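Local coordinates for mitogen activated protein kinase, putative (Leishmania donovani, PDB 4QNY) that probably catalyses ATP-dependent phosphorylation of protein substrates in a mitogen-activated signalling cascade, and is captured here with a non-hydrolysable ATP analogue and magnesium, at residues I72-H77 with A325-D330; N88-E93 with Y102-I107. One frame throughout, in Å; residues are numbered along the deposited sequence.

Contact 1 (I72-H77 with A325-D330)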
ATOM      1  N   ILE A  72      -9.702  -4.453   8.763  1.00 19.16           N
ATOM      2  CA  ILE A  72     -11.063  -3.942   8.903  1.00 19.46           C
ATOM      3  C   ILE A  72     -11.122  -2.850   9.966  1.00 20.05           C
ATOM      4  O   ILE A  72     -11.766  -1.817   9.773  1.00 20.78           O
ATOM      5  CB  ILE A  72     -12.060  -5.070   9.254  1.00 26.57           C
ATOM      6  CG1 ILE A  72     -12.520  -5.781   7.983  1.00 22.85           C
ATOM      7  CG2 ILE A  72     -13.276  -4.521   9.984  1.00 41.07           C
ATOM      8  CD1 ILE A  72     -11.944  -7.153   7.812  1.00 33.91           C
ATOM      9  N   LYS A  73     -10.437  -3.080  11.083  1.00 23.56           N
ATOM     10  CA  LYS A  73     -10.383  -2.100  12.163  1.00 26.61           C
ATOM     11  C   LYS A  73      -9.787  -0.779  11.688  1.00 21.18           C
ATOM     12  O   LYS A  73     -10.281   0.293  12.033  1.00 27.81           O
ATOM     13  CB  LYS A  73      -9.573  -2.641  13.343  1.00 32.19           C
ATOM     14  CG  LYS A  73     -10.343  -3.590  14.246  1.00 33.58           C
ATOM     15  CD  LYS A  73      -9.597  -3.814  15.553  1.00 44.04           C
ATOM     16  CE  LYS A  73     -10.501  -4.419  16.613  1.00 52.40           C
ATOM     17  NZ  LYS A  73      -9.834  -4.468  17.945  1.00 57.92           N
ATOM     18  N   LEU A  74      -8.727  -0.866  10.891  1.00 20.54           N
ATOM     19  CA  LEU A  74      -8.064   0.322  10.365  1.00 20.67           C
ATOM     20  C   LEU A  74      -8.949   1.070   9.374  1.00 20.74           C
ATOM     21  O   LEU A  74      -9.011   2.298   9.396  1.00 22.47           O
ATOM     22  CB  LEU A  74      -6.740  -0.057   9.703  1.00 20.19           C
ATOM     23  CG  LEU A  74      -5.607  -0.428  10.661  1.00 25.62           C
ATOM     24  CD1 LEU A  74      -4.539  -1.211   9.932  1.00 19.98           C
ATOM     25  CD2 LEU A  74      -5.016   0.821  11.296  1.00 27.01           C
ATOM     26  N   LEU A  75      -9.633   0.327   8.507  1.00 20.28           N
ATOM     27  CA  LEU A  75     -10.537   0.931   7.533  1.00 23.52           C
ATOM     28  C   LEU A  75     -11.657   1.702   8.224  1.00 26.72           C
ATOM     29  O   LEU A  75     -12.049   2.780   7.777  1.00 31.99           O
ATOM     30  CB  LEU A  75     -11.125  -0.138   6.609  1.00 21.05           C
ATOM     31  CG  LEU A  75     -10.187  -0.706   5.543  1.00 32.67           C
ATOM     32  CD1 LEU A  75     -10.830  -1.888   4.836  1.00 27.46           C
ATOM     33  CD2 LEU A  75      -9.800   0.373   4.542  1.00 19.50           C
ATOM     34  N   ALA A  76     -12.162   1.148   9.320  1.00 24.99           N
ATOM     35  CA  ALA A  76     -13.203   1.805  10.099  1.00 28.79           C
ATOM     36  C   ALA A  76     -12.623   2.944  10.930  1.00 28.83           C
ATOM     37  O   ALA A  76     -13.324   3.897  11.275  1.00 31.03           O
ATOM     38  CB  ALA A  76     -13.910   0.801  10.994  1.00 22.64           C
ATOM     39  N   HIS A  77     -11.335   2.839  11.244  1.00 24.18           N
ATOM     40  CA  HIS A  77     -10.660   3.831  12.074  1.00 33.29           C
ATOM     41  C   HIS A  77     -10.492   5.164  11.353  1.00 42.18           C
ATOM     42  O   HIS A  77     -10.581   6.226  11.968  1.00 46.47           O
ATOM     43  CB  HIS A  77      -9.293   3.306  12.521  1.00 33.69           C
ATOM     44  CG  HIS A  77      -8.517   4.275  13.357  1.00 28.67           C
ATOM     45  ND1 HIS A  77      -7.573   5.126  12.825  1.00 36.11           N
ATOM     46  CD2 HIS A  77      -8.544   4.526  14.687  1.00 27.93           C
ATOM     47  CE1 HIS A  77      -7.052   5.862  13.792  1.00 35.21           C
ATOM     48  NE2 HIS A  77      -7.624   5.516  14.932  1.00 28.45           N
ATOM     49  N   ALA A 325      -6.492  10.500  15.664  1.00 50.44           N
ATOM     50  CA  ALA A 325      -6.490   9.734  16.905  1.00 34.90           C
ATOM     51  C   ALA A 325      -5.609   8.496  16.777  1.00 39.13           C
ATOM     52  O   ALA A 325      -5.482   7.922  15.695  1.00 38.84           O
ATOM     53  CB  ALA A 325      -7.906   9.341  17.290  1.00 32.15           C
ATOM     54  N   LEU A 326      -5.006   8.088  17.889  1.00 38.88           N
ATOM     55  CA  LEU A 326      -4.112   6.938  17.899  1.00 37.78           C
ATOM     56  C   LEU A 326      -4.881   5.628  17.769  1.00 32.63           C
ATOM     57  O   LEU A 326      -5.816   5.369  18.526  1.00 39.22           O
ATOM     58  CB  LEU A 326      -3.277   6.922  19.180  1.00 40.93           C
ATOM     59  CG  LEU A 326      -2.109   5.936  19.221  1.00 49.49           C
ATOM     60  CD1 LEU A 326      -0.802   6.640  18.888  1.00 54.93           C
ATOM     61  CD2 LEU A 326      -2.025   5.246  20.575  1.00 54.25           C
ATOM     62  N   PHE A 327      -4.484   4.807  16.802  1.00 32.53           N
ATOM     63  CA  PHE A 327      -5.071   3.483  16.634  1.00 34.85           C
ATOM     64  C   PHE A 327      -4.558   2.547  17.723  1.00 37.21           C
ATOM     65  O   PHE A 327      -3.350   2.420  17.921  1.00 43.32           O
ATOM     66  CB  PHE A 327      -4.746   2.922  15.247  1.00 29.67           C
ATOM     67  CG  PHE A 327      -5.314   1.553  14.993  1.00 29.54           C
ATOM     68  CD1 PHE A 327      -6.631   1.396  14.595  1.00 27.18           C
ATOM     69  CD2 PHE A 327      -4.525   0.423  15.139  1.00 32.49           C
ATOM     70  CE1 PHE A 327      -7.153   0.138  14.355  1.00 26.56           C
ATOM     71  CE2 PHE A 327      -5.041  -0.836  14.902  1.00 29.12           C
ATOM     72  CZ  PHE A 327      -6.357  -0.979  14.509  1.00 32.28           C
ATOM     73  N   ARG A 328      -5.475   1.898  18.433  1.00 41.40           N
ATOM     74  CA  ARG A 328      -5.083   1.002  19.517  1.00 53.85           C
ATOM     75  C   ARG A 328      -4.967  -0.445  19.046  1.00 55.23           C
ATOM     76  O   ARG A 328      -5.945  -1.048  18.602  1.00 56.50           O
ATOM     77  CB  ARG A 328      -6.073   1.095  20.679  1.00 58.52           C
ATOM     78  CG  ARG A 328      -5.766   0.132  21.818  1.00 60.17           C
ATOM     79  CD  ARG A 328      -6.643   0.394  23.028  1.00 62.68           C
ATOM     80  NE  ARG A 328      -7.789   1.238  22.706  1.00 70.37           N
ATOM     81  CZ  ARG A 328      -8.777   1.510  23.551  1.00 77.11           C
ATOM     82  NH1 ARG A 328      -8.764   0.998  24.775  1.00 75.12           N
ATOM     83  NH2 ARG A 328      -9.780   2.290  23.173  1.00 79.54           N
ATOM     84  N   PHE A 329      -3.759  -0.993  19.154  1.00 53.24           N
ATOM     85  CA  PHE A 329      -3.487  -2.369  18.754  1.00 52.17           C
ATOM     86  C   PHE A 329      -3.697  -3.350  19.903  1.00 67.62           C
ATOM     87  O   PHE A 329      -3.006  -3.278  20.918  1.00 66.72           O
ATOM     88  CB  PHE A 329      -2.050  -2.508  18.239  1.00 40.15           C
ATOM     89  CG  PHE A 329      -1.735  -1.648  17.048  1.00 31.53           C
ATOM     90  CD1 PHE A 329      -1.840  -2.155  15.763  1.00 28.57           C
ATOM     91  CD2 PHE A 329      -1.310  -0.340  17.213  1.00 33.20           C
ATOM     92  CE1 PHE A 329      -1.540  -1.369  14.664  1.00 31.98           C
ATOM     93  CE2 PHE A 329      -1.010   0.452  16.120  1.00 34.63           C
ATOM     94  CZ  PHE A 329      -1.124  -0.064  14.844  1.00 33.88           C
ATOM     95  N   ASP A 330      -4.647  -4.266  19.736  1.00 73.99           N
ATOM     96  CA  ASP A 330      -4.843  -5.360  20.684  1.00 87.93           C
ATOM     97  C   ASP A 330      -5.505  -6.554  20.005  1.00 89.58           C
ATOM     98  O   ASP A 330      -4.877  -7.254  19.210  1.00 91.69           O
ATOM     99  CB  ASP A 330      -5.680  -4.911  21.885  1.00 93.90           C
ATOM    100  CG  ASP A 330      -4.843  -4.259  22.969  1.00 99.87           C
ATOM    101  OD1 ASP A 330      -4.062  -4.977  23.631  1.00 98.70           O
ATOM    102  OD2 ASP A 330      -4.966  -3.031  23.162  1.00102.43           O
TER

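Contact 2 (N88-E93 with Y102-I107). With ANP (phosphoaminophosphonic acid-adenylate ester), chain D.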
ATOM      1  N   ASN A  88     -19.463  -1.270   4.811  1.00 25.52           N
ATOM      2  CA  ASN A  88     -20.121  -2.381   5.494  1.00 22.47           C
ATOM      3  C   ASN A  88     -19.211  -3.587   5.723  1.00 28.15           C
ATOM      4  O   ASN A  88     -18.179  -3.736   5.069  1.00 20.90           O
ATOM      5  CB  ASN A  88     -21.356  -2.819   4.701  1.00 34.85           C
ATOM      6  CG  ASN A  88     -22.460  -3.360   5.588  1.00 32.90           C
ATOM      7  OD1 ASN A  88     -22.204  -3.871   6.678  1.00 36.09           O
ATOM      8  ND2 ASN A  88     -23.699  -3.249   5.122  1.00 27.43           N
ATOM      9  N   ILE A  89     -19.608  -4.440   6.666  1.00 27.06           N
ATOM     10  CA  ILE A  89     -18.925  -5.705   6.923  1.00 27.96           C
ATOM     11  C   ILE A  89     -19.941  -6.847   6.957  1.00 37.85           C
ATOM     12  O   ILE A  89     -20.690  -6.994   7.922  1.00 34.98           O
ATOM     13  CB  ILE A  89     -18.147  -5.683   8.255  1.00 26.60           C
ATOM     14  CG1 ILE A  89     -17.156  -4.517   8.290  1.00 24.50           C
ATOM     15  CG2 ILE A  89     -17.421  -7.005   8.469  1.00 20.77           C
ATOM     16  CD1 ILE A  89     -16.013  -4.657   7.311  1.00 38.02           C
ATOM     17  N   LEU A  90     -19.962  -7.652   5.899  0.57 35.75           N
ATOM     18  CA  LEU A  90     -20.924  -8.743   5.786  0.57 34.84           C
ATOM     19  C   LEU A  90     -20.360 -10.053   6.322  0.57 36.14           C
ATOM     20  O   LEU A  90     -19.404 -10.599   5.774  0.57 34.95           O
ATOM     21  CB  LEU A  90     -21.359  -8.921   4.331  0.57 30.86           C
ATOM     22  CG  LEU A  90     -21.903  -7.674   3.632  0.57 25.99           C
ATOM     23  CD1 LEU A  90     -22.341  -8.007   2.214  0.57 25.39           C
ATOM     24  CD2 LEU A  90     -23.051  -7.067   4.424  0.57 22.76           C
ATOM     25  N   THR A  91     -20.966 -10.557   7.392  1.00 37.42           N
ATOM     26  CA  THR A  91     -20.527 -11.796   8.022  1.00 31.31           C
ATOM     27  C   THR A  91     -21.685 -12.783   8.171  1.00 31.32           C
ATOM     28  O   THR A  91     -22.825 -12.373   8.379  1.00 32.49           O
ATOM     29  CB  THR A  91     -19.917 -11.522   9.404  1.00 30.22           C
ATOM     30  OG1 THR A  91     -20.832 -10.730  10.167  1.00 38.11           O
ATOM     31  CG2 THR A  91     -18.599 -10.771   9.271  1.00 24.29           C
ATOM     32  N   PRO A  92     -21.394 -14.089   8.057  1.00 36.01           N
ATOM     33  CA  PRO A  92     -22.417 -15.126   8.245  1.00 38.97           C
ATOM     34  C   PRO A  92     -22.939 -15.168   9.678  1.00 38.17           C
ATOM     35  O   PRO A  92     -22.148 -15.115  10.621  1.00 40.20           O
ATOM     36  CB  PRO A  92     -21.676 -16.422   7.897  1.00 36.60           C
ATOM     37  CG  PRO A  92     -20.502 -15.992   7.081  1.00 44.75           C
ATOM     38  CD  PRO A  92     -20.107 -14.661   7.634  1.00 43.76           C
ATOM     39  N   GLU A  93     -24.254 -15.267   9.836  1.00 33.31           N
ATOM     40  CA  GLU A  93     -24.870 -15.292  11.158  1.00 44.82           C
ATOM     41  C   GLU A  93     -24.526 -16.569  11.918  1.00 56.46           C
ATOM     42  O   GLU A  93     -24.424 -16.565  13.144  1.00 58.19           O
ATOM     43  CB  GLU A  93     -26.388 -15.145  11.042  1.00 47.76           C
ATOM     44  N   TYR A 102     -17.391 -10.672   3.657  1.00 31.84           N
ATOM     45  CA  TYR A 102     -17.194  -9.616   2.669  1.00 31.37           C
ATOM     46  C   TYR A 102     -16.870  -8.260   3.287  1.00 26.46           C
ATOM     47  O   TYR A 102     -17.467  -7.855   4.284  1.00 33.40           O
ATOM     48  CB  TYR A 102     -18.435  -9.483   1.784  1.00 20.10           C
ATOM     49  CG  TYR A 102     -18.545 -10.547   0.717  1.00 29.66           C
ATOM     50  CD1 TYR A 102     -18.059 -10.324  -0.563  1.00 26.29           C
ATOM     51  CD2 TYR A 102     -19.132 -11.776   0.991  1.00 20.66           C
ATOM     52  CE1 TYR A 102     -18.156 -11.292  -1.543  1.00 25.88           C
ATOM     53  CE2 TYR A 102     -19.233 -12.751   0.017  1.00 20.98           C
ATOM     54  CZ  TYR A 102     -18.743 -12.503  -1.248  1.00 25.06           C
ATOM     55  OH  TYR A 102     -18.839 -13.469  -2.222  1.00 22.91           O
ATOM     56  N   ILE A 103     -15.918  -7.564   2.675  1.00 26.49           N
ATOM     57  CA  ILE A 103     -15.589  -6.196   3.049  1.00 25.55           C
ATOM     58  C   ILE A 103     -16.155  -5.236   2.010  1.00 19.84           C
ATOM     59  O   ILE A 103     -15.816  -5.323   0.829  1.00 24.54           O
ATOM     60  CB  ILE A 103     -14.068  -5.987   3.168  1.00 21.10           C
ATOM     61  CG1 ILE A 103     -13.478  -6.941   4.207  1.00 21.35           C
ATOM     62  CG2 ILE A 103     -13.755  -4.541   3.520  1.00 21.86           C
ATOM     63  CD1 ILE A 103     -11.967  -6.986   4.199  1.00 18.48           C
ATOM     64  N   VAL A 104     -17.018  -4.328   2.450  1.00 19.96           N
ATOM     65  CA  VAL A 104     -17.675  -3.399   1.539  1.00 20.43           C
ATOM     66  C   VAL A 104     -17.075  -2.000   1.635  1.00 26.92           C
ATOM     67  O   VAL A 104     -17.142  -1.355   2.681  1.00 24.07           O
ATOM     68  CB  VAL A 104     -19.186  -3.324   1.814  1.00 30.00           C
ATOM     69  CG1 VAL A 104     -19.842  -2.299   0.908  1.00 21.84           C
ATOM     70  CG2 VAL A 104     -19.824  -4.693   1.629  1.00 21.12           C
ATOM     71  N   MET A 105     -16.493  -1.536   0.533  1.00 28.96           N
ATOM     72  CA  MET A 105     -15.823  -0.241   0.497  1.00 29.46           C
ATOM     73  C   MET A 105     -16.375   0.657  -0.605  1.00 31.09           C
ATOM     74  O   MET A 105     -17.093   0.194  -1.493  1.00 33.09           O
ATOM     75  CB  MET A 105     -14.319  -0.427   0.290  1.00 25.88           C
ATOM     76  CG  MET A 105     -13.677  -1.448   1.209  1.00 33.89           C
ATOM     77  SD  MET A 105     -12.118  -2.054   0.539  1.00 38.36           S
ATOM     78  CE  MET A 105     -12.691  -2.892  -0.938  1.00 61.04           C
ATOM     79  N   ASP A 106     -16.034   1.942  -0.543  1.00 21.91           N
ATOM     80  CA  ASP A 106     -16.348   2.869  -1.625  1.00 22.66           C
ATOM     81  C   ASP A 106     -15.642   2.428  -2.902  1.00 22.28           C
ATOM     82  O   ASP A 106     -14.588   1.795  -2.849  1.00 21.55           O
ATOM     83  CB  ASP A 106     -15.939   4.297  -1.261  1.00 29.81           C
ATOM     84  CG  ASP A 106     -16.797   4.888  -0.160  1.00 36.37           C
ATOM     85  OD1 ASP A 106     -18.032   4.708  -0.205  1.00 38.51           O
ATOM     86  OD2 ASP A 106     -16.236   5.536   0.749  1.00 38.86           O
ATOM     87  N   ILE A 107     -16.221   2.761  -4.049  1.00 25.47           N
ATOM     88  CA  ILE A 107     -15.659   2.334  -5.324  1.00 32.11           C
ATOM     89  C   ILE A 107     -14.754   3.410  -5.928  1.00 35.19           C
ATOM     90  O   ILE A 107     -15.048   4.604  -5.861  1.00 32.06           O
ATOM     91  CB  ILE A 107     -16.779   1.955  -6.331  1.00 26.03           C
ATOM     92  CG1 ILE A 107     -16.186   1.347  -7.604  1.00 25.64           C
ATOM     93  CG2 ILE A 107     -17.662   3.155  -6.651  1.00 27.43           C
ATOM     94  CD1 ILE A 107     -15.469   0.038  -7.374  1.00 39.48           C
TER
HETATM   95  PG  ANP D 402      -5.011  -8.235   1.012  1.00113.16           P
HETATM   96  O1G ANP D 402      -6.234  -8.963   0.551  1.00112.11           O
HETATM   97  O2G ANP D 402      -5.416  -7.214   2.144  1.00 39.62           O
HETATM   98  O3G ANP D 402      -3.980  -9.274   1.612  1.00 61.08           O
HETATM   99  PB  ANP D 402      -5.101  -7.509  -1.727  1.00 24.36           P
HETATM  100  O1B ANP D 402      -5.432  -8.935  -2.028  1.00 41.58           O
HETATM  101  O2B ANP D 402      -4.184  -6.964  -2.860  1.00 13.73           O
HETATM  102  N3B ANP D 402      -4.276  -7.393  -0.266  1.00 33.02           N
HETATM  103  PA  ANP D 402      -6.536  -5.187  -2.200  1.00 22.80           P
HETATM  104  O1A ANP D 402      -5.210  -4.599  -2.499  1.00 20.43           O
HETATM  105  O2A ANP D 402      -7.312  -4.402  -1.138  1.00 21.54           O
HETATM  106  O3A ANP D 402      -6.424  -6.683  -1.651  1.00 30.52           O
HETATM  107  O5' ANP D 402      -7.352  -5.264  -3.555  1.00 25.62           O
HETATM  108  C5' ANP D 402      -6.787  -5.831  -4.756  1.00 26.91           C
HETATM  109  C4' ANP D 402      -7.141  -4.950  -5.929  1.00 21.07           C
HETATM  110  O4' ANP D 402      -8.561  -4.704  -5.948  1.00 22.84           O
HETATM  111  C3' ANP D 402      -6.513  -3.563  -5.921  1.00 20.08           C
HETATM  112  O3' ANP D 402      -5.194  -3.595  -6.456  1.00 25.61           O
HETATM  113  C2' ANP D 402      -7.472  -2.769  -6.810  1.00 25.53           C
HETATM  114  O2' ANP D 402      -7.161  -2.926  -8.190  1.00 21.23           O
HETATM  115  C1' ANP D 402      -8.824  -3.420  -6.487  1.00 28.79           C
HETATM  116  N9  ANP D 402      -9.621  -2.669  -5.524  1.00 26.50           N
HETATM  117  C8  ANP D 402      -9.579  -2.769  -4.161  1.00 18.58           C
HETATM  118  N7  ANP D 402     -10.410  -1.965  -3.533  1.00 16.66           N
HETATM  119  C5  ANP D 402     -11.038  -1.290  -4.568  1.00 11.82           C
HETATM  120  C6  ANP D 402     -12.037  -0.291  -4.574  1.00 15.93           C
HETATM  121  N6  ANP D 402     -12.590   0.215  -3.470  1.00 21.42           N
HETATM  122  N1  ANP D 402     -12.449   0.174  -5.776  1.00 18.56           N
HETATM  123  C2  ANP D 402     -11.897  -0.328  -6.885  1.00 15.93           C
HETATM  124  N3  ANP D 402     -10.954  -1.268  -7.000  1.00 21.21           N
HETATM  125  C4  ANP D 402     -10.568  -1.707  -5.798  1.00 21.29           C

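Contact 1 (I72-H77 with A325-D330)
Phe327 docks against the C-terminal end of helix 62-77, the αC helix of the kinase fold, where Lys73, Leu74 and His77 shape a site for its ring. With CG anti to the backbone N (chi1 180°), the phenyl group reaches straight out from its extended backbone. Leu74 has CG anti to its carbonyl carbon, beside the backbone N, and crosses the Phe327 side chain at about a right angle. Leu74 CD2 is thereby 3.6 Å above the Phe327 ring plane and almost on its normal, a well-centred CH-pi contact. Lys73 works differently: its CB lies at the ring edge, 3.8 Å from Phe327 CZ, while the rest of its chain runs on extended. His77, with CG likewise anti to N (chi1 179°), presents a face to the Phe327 edge. The two rings form a T-shaped pair with planes at 89° and centroids 5.3 Å apart; Phe327 CD1 comes within 3.7 Å of His77 CG. Phe327 CB adds a second CH-pi contact over the His77 imidazole, 4.0 Å from the centroid of that ring. At the imidazole edge, in its plane, the carbonyl oxygen of Ala325 is 3.2 Å from His77 CE1. Within the loop, Phe327 CD2 in turn lies over the face of Phe329.

Val146 touches Leu74, Phe327 and Phe329, and Leu74 also touches Phe169 of the DFG motif, next to the magnesium ligand Asp168. The loop belongs to the extension that in MAP kinases follows the kinase core and returns to the small lobe. The Phe327 ring carries most of the contact, held by dispersion and by weakly polar CH-pi and T-shaped interactions, so the fit depends on how that ring is turned.

Contact 2 (N88-E93 with Y102-I107)
Strands 88-90 and 102-106 run antiparallel, with Asn88-Val104 and Leu90-Tyr102 as hydrogen-bonded pairs on either side of the non-hydrogen-bonded pair Ile89-Ile103. The bond from Tyr102 N to Leu90 O is the straightest of the four (2.9 Å, 168°) and lies in the carbonyl plane. Val104 N reaches Asn88 O at the same 2.9 Å, but from above the Asn88 carbonyl plane.

Val104 shows how a branched side chain fits such a ladder. Val104 CB lies 3.4 Å from Asn88 O and 3.6 Å from Asn88 CB. From there Val104 CG1, anti to the backbone N, stays 4.1 Å from both Asn88 N and Asn88 CB. Val104 CG2 turns to the side of its own N, bordering Asn88 CB and meeting Leu90 CG at 4.1 Å. Leu90 CB in turn packs on Tyr102 CB, so the four side chains share one face.

Where the second strand runs into the kinase hinge, Asp106 O accepts a 2.6 Å hydrogen bond from N6 of ANP, the bound ATP analogue. Met105, at the gatekeeper position, bends at chi3 to bring Met105 CE 3.6 Å from N7 of ANP, while Ile107 CD1 approaches N1 of ANP.

Strand 86-90 edges the five-stranded small-lobe sheet, and strand 101-106 lies between it and strand 47-54. Tyr102 OH is hydrogen-bonded to Glu14 OE1 of helix 8-16, and Asn88 ND2 to Tyr22 OH of strand 22-31.

Helix 62-77 joins the two contacts: contact 1 uses its C-terminal end, and the chain then passes through a short loop into strand 86-90, the next strand, and the hairpin of contact 2. Their centres are about 17 Å apart, yet they touch through another flank of the helix, where Ile72 CD1 packs 3.6 Å from Ile103 CD1 and Ile72 CG1 meets Ile89 CD1. Along the chain contact 2 is nested within contact 1, whose second segment arrives only after the large lobe. Helix 62-77 thus lies between the small-lobe sheet, on which Ile72 packs, and the C-terminal extension, on which Lys73, Leu74 and His77 pack.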